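COG0778: Nitroreductase (Streptococcus pneumoniae, PDB 2B67) probably uses bound flavin mononucleotide to transfer electrons from a reduced nicotinamide cofactor to nitro compounds or similar acceptors. Local coordinates at the interface of chains A and B. Residues are numbered along the deposited sequence; one frame, centred on the assembly and turned at random. Chains: chain A/B, COG0778: Nitroreductase.

Contact 1: the interface of chains A and B. Residues chain A 135-137, 139-140, 155, 178; chain B 40, 133, 136-137.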
loop_
_atom_site.group_PDB
_atom_site.type_symbol
_atom_site.label_atom_id
_atom_site.label_comp_id
_atom_site.label_asym_id
_atom_site.label_seq_id
_atom_site.Cartn_x
_atom_site.Cartn_y
_atom_site.Cartn_z
ATOM N N ALA A 135 -2.197 3.767 -4.061
ATOM C CA ALA A 135 -2.547 2.504 -4.736
ATOM C C ALA A 135 -2.048 1.294 -3.930
ATOM O O ALA A 135 -2.767 0.305 -3.823
ATOM C CB ALA A 135 -1.978 2.459 -6.161
ATOM N N GLY A 136 -0.829 1.378 -3.384
ATOM C CA GLY A 136 -0.276 0.338 -2.521
ATOM C C GLY A 136 -1.130 0.102 -1.285
ATOM O O GLY A 136 -1.464 -1.058 -0.948
ATOM N N LEU A 137 -1.508 1.184 -0.601
ATOM C CA LEU A 137 -2.393 1.054 0.562
ATOM C C LEU A 137 -3.655 0.243 0.253
ATOM O O LEU A 137 -3.936 -0.738 0.936
ATOM C CB LEU A 137 -2.782 2.428 1.111
ATOM C CG LEU A 137 -1.672 3.259 1.758
ATOM C CD1 LEU A 137 -2.201 4.678 1.968
ATOM C CD2 LEU A 137 -1.252 2.611 3.089
ATOM N N ALA A 139 -4.384 -1.578 -2.488
ATOM C CA ALA A 139 -4.174 -2.863 -3.102
ATOM C C ALA A 139 -4.005 -3.945 -2.029
ATOM O O ALA A 139 -4.573 -5.019 -2.142
ATOM C CB ALA A 139 -2.979 -2.835 -4.010
HETATM N N MSE A 140 -3.206 -3.648 -1.005
HETATM C CA MSE A 140 -3.027 -4.523 0.177
HETATM C C MSE A 140 -4.355 -4.895 0.887
HETATM O O MSE A 140 -4.611 -6.071 1.189
HETATM C CB MSE A 140 -2.101 -3.857 1.192
HETATM C CG MSE A 140 -1.827 -4.706 2.454
HETATM SE SE MSE A 140 -0.456 -6.045 2.032
HETATM C CE MSE A 140 -1.518 -7.634 1.688
ATOM N N ILE A 155 -0.854 -9.757 -7.375
ATOM C CA ILE A 155 -0.666 -8.367 -7.802
ATOM C C ILE A 155 0.402 -8.422 -8.912
ATOM O O ILE A 155 1.471 -9.027 -8.722
ATOM C CB ILE A 155 -0.189 -7.502 -6.591
ATOM C CG1 ILE A 155 -1.302 -7.389 -5.544
ATOM C CG2 ILE A 155 0.253 -6.104 -7.012
ATOM C CD1 ILE A 155 -0.846 -6.988 -4.160
ATOM N N LEU A 178 -1.701 -1.287 -11.334
ATOM C CA LEU A 178 -1.533 -2.725 -10.998
ATOM C C LEU A 178 -2.668 -3.511 -11.628
ATOM O O LEU A 178 -3.798 -3.001 -11.735
ATOM C CB LEU A 178 -1.700 -2.937 -9.462
ATOM C CG LEU A 178 -0.653 -2.494 -8.445
ATOM C CD1 LEU A 178 -1.119 -2.777 -7.003
ATOM C CD2 LEU A 178 0.725 -3.152 -8.718
ATOM N N PRO B 40 3.039 -8.820 0.464
ATOM C CA PRO B 40 3.781 -9.108 -0.765
ATOM C C PRO B 40 4.492 -7.824 -1.198
ATOM O O PRO B 40 4.157 -6.722 -0.728
ATOM C CB PRO B 40 2.677 -9.461 -1.770
ATOM C CG PRO B 40 1.441 -8.709 -1.256
ATOM C CD PRO B 40 1.579 -8.659 0.231
ATOM N N LEU B 133 4.863 2.502 -4.112
ATOM C CA LEU B 133 3.793 1.497 -4.079
ATOM C C LEU B 133 4.046 0.392 -3.054
ATOM O O LEU B 133 3.139 -0.013 -2.297
ATOM C CB LEU B 133 3.556 0.902 -5.475
ATOM C CG LEU B 133 2.266 0.062 -5.599
ATOM C CD1 LEU B 133 1.499 0.453 -6.878
ATOM C CD2 LEU B 133 2.692 -1.383 -5.600
ATOM N N GLY B 136 3.347 1.700 0.377
ATOM C CA GLY B 136 1.902 1.660 0.616
ATOM C C GLY B 136 1.430 0.245 0.999
ATOM O O GLY B 136 0.631 0.072 1.943
ATOM N N LEU B 137 1.918 -0.775 0.293
ATOM C CA LEU B 137 1.468 -2.147 0.608
ATOM C C LEU B 137 1.788 -2.527 2.055
ATOM O O LEU B 137 0.941 -3.060 2.767
ATOM C CB LEU B 137 2.113 -3.187 -0.319
ATOM C CG LEU B 137 1.781 -3.127 -1.813
ATOM C CD1 LEU B 137 2.802 -4.036 -2.607
ATOM C CD2 LEU B 137 0.336 -3.596 -2.040
#

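Contact 2: the interface of chains A and B. Residues chain A 125, 128-129, 132, 175; chain B 125, 128-129, 132, 175.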
loop_
_atom_site.group_PDB
_atom_site.type_symbol
_atom_site.label_atom_id
_atom_site.label_comp_id
_atom_site.label_asym_id
_atom_site.label_seq_id
_atom_site.Cartn_x
_atom_site.Cartn_y
_atom_site.Cartn_z
ATOM N N GLN A 125 7.097 14.333 -9.635
ATOM C CA GLN A 125 7.500 13.173 -8.860
ATOM C C GLN A 125 6.614 13.058 -7.636
ATOM O O GLN A 125 6.242 11.964 -7.272
ATOM C CB GLN A 125 8.981 13.232 -8.433
ATOM C CG GLN A 125 9.405 11.992 -7.592
ATOM C CD GLN A 125 10.710 12.169 -6.791
ATOM O OE1 GLN A 125 11.643 12.842 -7.245
ATOM N NE2 GLN A 125 10.783 11.533 -5.605
ATOM N N SER A 128 3.277 11.640 -8.768
ATOM C CA SER A 128 3.424 10.263 -9.198
ATOM C C SER A 128 3.622 9.292 -7.998
ATOM O O SER A 128 3.070 8.178 -7.997
ATOM C CB SER A 128 4.596 10.123 -10.195
ATOM O OG SER A 128 4.593 8.821 -10.762
ATOM N N ASP A 129 4.439 9.706 -7.032
ATOM C CA ASP A 129 4.672 8.982 -5.763
ATOM C C ASP A 129 3.430 8.880 -4.906
ATOM O O ASP A 129 3.175 7.836 -4.269
ATOM C CB ASP A 129 5.799 9.631 -4.927
ATOM C CG ASP A 129 7.215 9.418 -5.542
ATOM O OD1 ASP A 129 7.353 8.728 -6.574
ATOM O OD2 ASP A 129 8.199 9.962 -4.988
ATOM N N ALA A 132 1.067 6.372 -6.450
ATOM C CA ALA A 132 1.607 5.028 -6.323
ATOM C C ALA A 132 1.459 4.531 -4.870
ATOM O O ALA A 132 1.095 3.364 -4.618
ATOM C CB ALA A 132 3.076 4.967 -6.794
ATOM N N ARG A 175 -4.632 6.564 -14.559
ATOM C CA ARG A 175 -3.494 5.750 -14.995
ATOM C C ARG A 175 -3.494 4.383 -14.308
ATOM O O ARG A 175 -3.844 4.271 -13.113
ATOM C CB ARG A 175 -2.159 6.456 -14.776
ATOM C CG ARG A 175 -1.827 6.642 -13.327
ATOM C CD ARG A 175 -0.370 7.050 -13.148
ATOM N NE ARG A 175 0.108 6.793 -11.787
ATOM C CZ ARG A 175 1.257 7.272 -11.296
ATOM N NH1 ARG A 175 1.624 6.997 -10.046
ATOM N NH2 ARG A 175 2.017 8.085 -12.041
ATOM N N GLN B 125 11.537 7.678 -12.659
ATOM C CA GLN B 125 10.129 7.706 -12.210
ATOM C C GLN B 125 9.612 6.299 -11.880
ATOM O O GLN B 125 8.903 6.100 -10.903
ATOM C CB GLN B 125 9.208 8.329 -13.270
ATOM C CG GLN B 125 7.765 8.546 -12.767
ATOM C CD GLN B 125 6.701 8.584 -13.872
ATOM O OE1 GLN B 125 5.640 7.942 -13.753
ATOM N NE2 GLN B 125 6.971 9.330 -14.938
ATOM N N SER B 128 11.005 5.414 -8.597
ATOM C CA SER B 128 10.277 6.145 -7.558
ATOM C C SER B 128 8.876 5.570 -7.286
ATOM O O SER B 128 8.446 5.444 -6.125
ATOM C CB SER B 128 10.186 7.643 -7.928
ATOM O OG SER B 128 9.979 8.462 -6.779
ATOM N N ASP B 129 8.152 5.261 -8.352
ATOM C CA ASP B 129 6.805 4.718 -8.235
ATOM C C ASP B 129 6.819 3.326 -7.590
ATOM O O ASP B 129 5.915 2.984 -6.818
ATOM C CB ASP B 129 6.151 4.620 -9.607
ATOM C CG ASP B 129 5.728 5.981 -10.182
ATOM O OD1 ASP B 129 5.989 7.062 -9.568
ATOM O OD2 ASP B 129 5.126 5.935 -11.289
ATOM N N ALA B 132 7.428 3.721 -3.783
ATOM C CA ALA B 132 6.212 4.308 -3.187
ATOM C C ALA B 132 5.099 3.269 -3.046
ATOM O O ALA B 132 4.489 3.137 -1.972
ATOM C CB ALA B 132 5.730 5.532 -3.997
ATOM N N ARG B 175 15.261 6.171 1.579
ATOM C CA ARG B 175 14.492 7.396 1.508
ATOM C C ARG B 175 13.211 7.340 2.328
ATOM O O ARG B 175 12.499 6.322 2.326
ATOM C CB ARG B 175 14.186 7.788 0.057
ATOM C CG ARG B 175 13.226 6.845 -0.664
ATOM C CD ARG B 175 12.742 7.466 -1.961
ATOM N NE ARG B 175 11.415 6.977 -2.318
ATOM C CZ ARG B 175 10.826 7.167 -3.505
ATOM N NH1 ARG B 175 9.604 6.663 -3.713
ATOM N NH2 ARG B 175 11.448 7.852 -4.482
#

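Contact 1: the interface of chains A and B
B:Leu137 packs its CD2 methyl against helix 124-148 of chain A, between A:Gly136 and A:Ala139, where it lies 3.9 Å from the CB of A:Ala139 and also touches the CA of A:Gly136. This is the core of the dimer typical of the FMN-dependent nitroreductase family, in which helix 124-148 of one subunit crosses its twin. The crossing is close because glycine meets glycine: the CA of A:Gly136 stands 4.0 Å from the CA of B:Gly136, with no side chain between the two backbones. The branch of B:Leu137 slides past that of A:Ile155 in the opposite direction.

One turn back along the same helix, B:Leu133 has CG anti to the backbone N (chi1 -168°), which sends its methyls toward strand 174-183 of chain A. It meets A:Leu178 tip to tip, CD1 lying 4.0 Å from the CG of A:Leu178, and the same methyl brushes the CB of A:Ala135.

On the other flank, the selenomethionine A:Met140 starts with CG anti to its N (chi1 -179°), then bends at chi2 and chi3. This brings its terminal methyl CE against the ring CD of B:Pro40, 3.6 Å away, the two side chains crossing obliquely. A:Ile155, on strand 152-156, crosses that ring at about a right angle, its CD1 4.1 Å from the ring CG. B:Pro40, B:Leu133, B:Leu137 and A:Ile155 are all FMN-pocket residues, so this packing probably also shapes a flavin site built from both chains.

Polar atoms here are backbone carbonyls of the crossing helices, and they face carbon. The O of A:Gly136 sits 3.3 Å from the CD2 of B:Leu137, the O of B:Gly136 lies 3.4 Å from the CD2 of A:Leu137, and the O of B:Leu137 faces the CG and selenium of A:Met140. Such carbonyls look for partners within their own helix, A:Gly136 O lying 3.1 Å from the backbone N of A:Met140, and the partner chain meets them with carbon alone in this patch.

Contact 2: the interface of chains A and B
Helix 124-148 of chain A meets helix 124-148 of chain B, and an arginine from strand 174-183 of each subunit reaches in alongside. Near the two-fold axis the CB methyls of A:Ala132 and B:Ala132 touch. Farther along the helices the contact turns polar, through reciprocal serine-aspartate pairs. A:Ser128, its hydroxyl OG anti to the backbone N (chi1 -171°), donates to B:Asp129 OD1 at 2.5 Å, meeting the carboxylate on the syn lone pair. The twin bond, from B:Ser128 OG to A:Asp129 OD1, is 2.6 Å long and uses the same lone pair.

A:Arg175 and B:Arg175 each position the serine of their own subunit. A:Arg175 comes end-on: NH2 gives a nearly straight bond to A:Ser128 OG (3.0 Å, 169° at H) in the guanidinium plane, while NH1 bonds to the backbone O of A:Ser128. The hydroxyl thus accepts from the arginine and donates across the interface, a relay that would tend to strengthen it as a donor. The guanidinium also faces the partner's aspartate tip to tip, but this salt bridge is long, 3.9 Å from A:Arg175 NH2 to B:Asp129 OD2, with the two planes well turned from each other. It probably contributes mainly by balancing charge.

A:Gln125 lies beside B:Arg175, and B:Gln125 beside A:Arg175, amide nearly parallel to guanidinium. The two amides are modelled in different orientations, perhaps merely an O/N flip. B:Gln125 OE1 faces A:Ser128 OG at 3.3 Å, a weak contact that can at most share the hydrogen given to B:Asp129 OD1. A:Gln125 NE2 bonds with its own A:Asp129 OD2 at 3.1 Å; the oxygen lies in the amide plane, whereas the nitrogen sits 25° out of the carboxylate plane.

Contacts 1 and 2 are neighbouring stretches of one two-fold interface, their C-alpha centres about 12 Å apart. Both are built on helix 124-148 of each chain and supported by strand 174-183, which supplies A:Leu178 to contact 1 and A:Arg175 and B:Arg175 to contact 2. Along the helix, small residues spaced four apart, A:Ala132 and B:Ala132 in contact 2, A:Gly136 and B:Gly136 in contact 1, continue the close approach from one patch into the other. Contact 2 adds directional polar bonds that could set the register of the helices, while the apolar patch of contact 1 probably ties dimer formation to the flavin site.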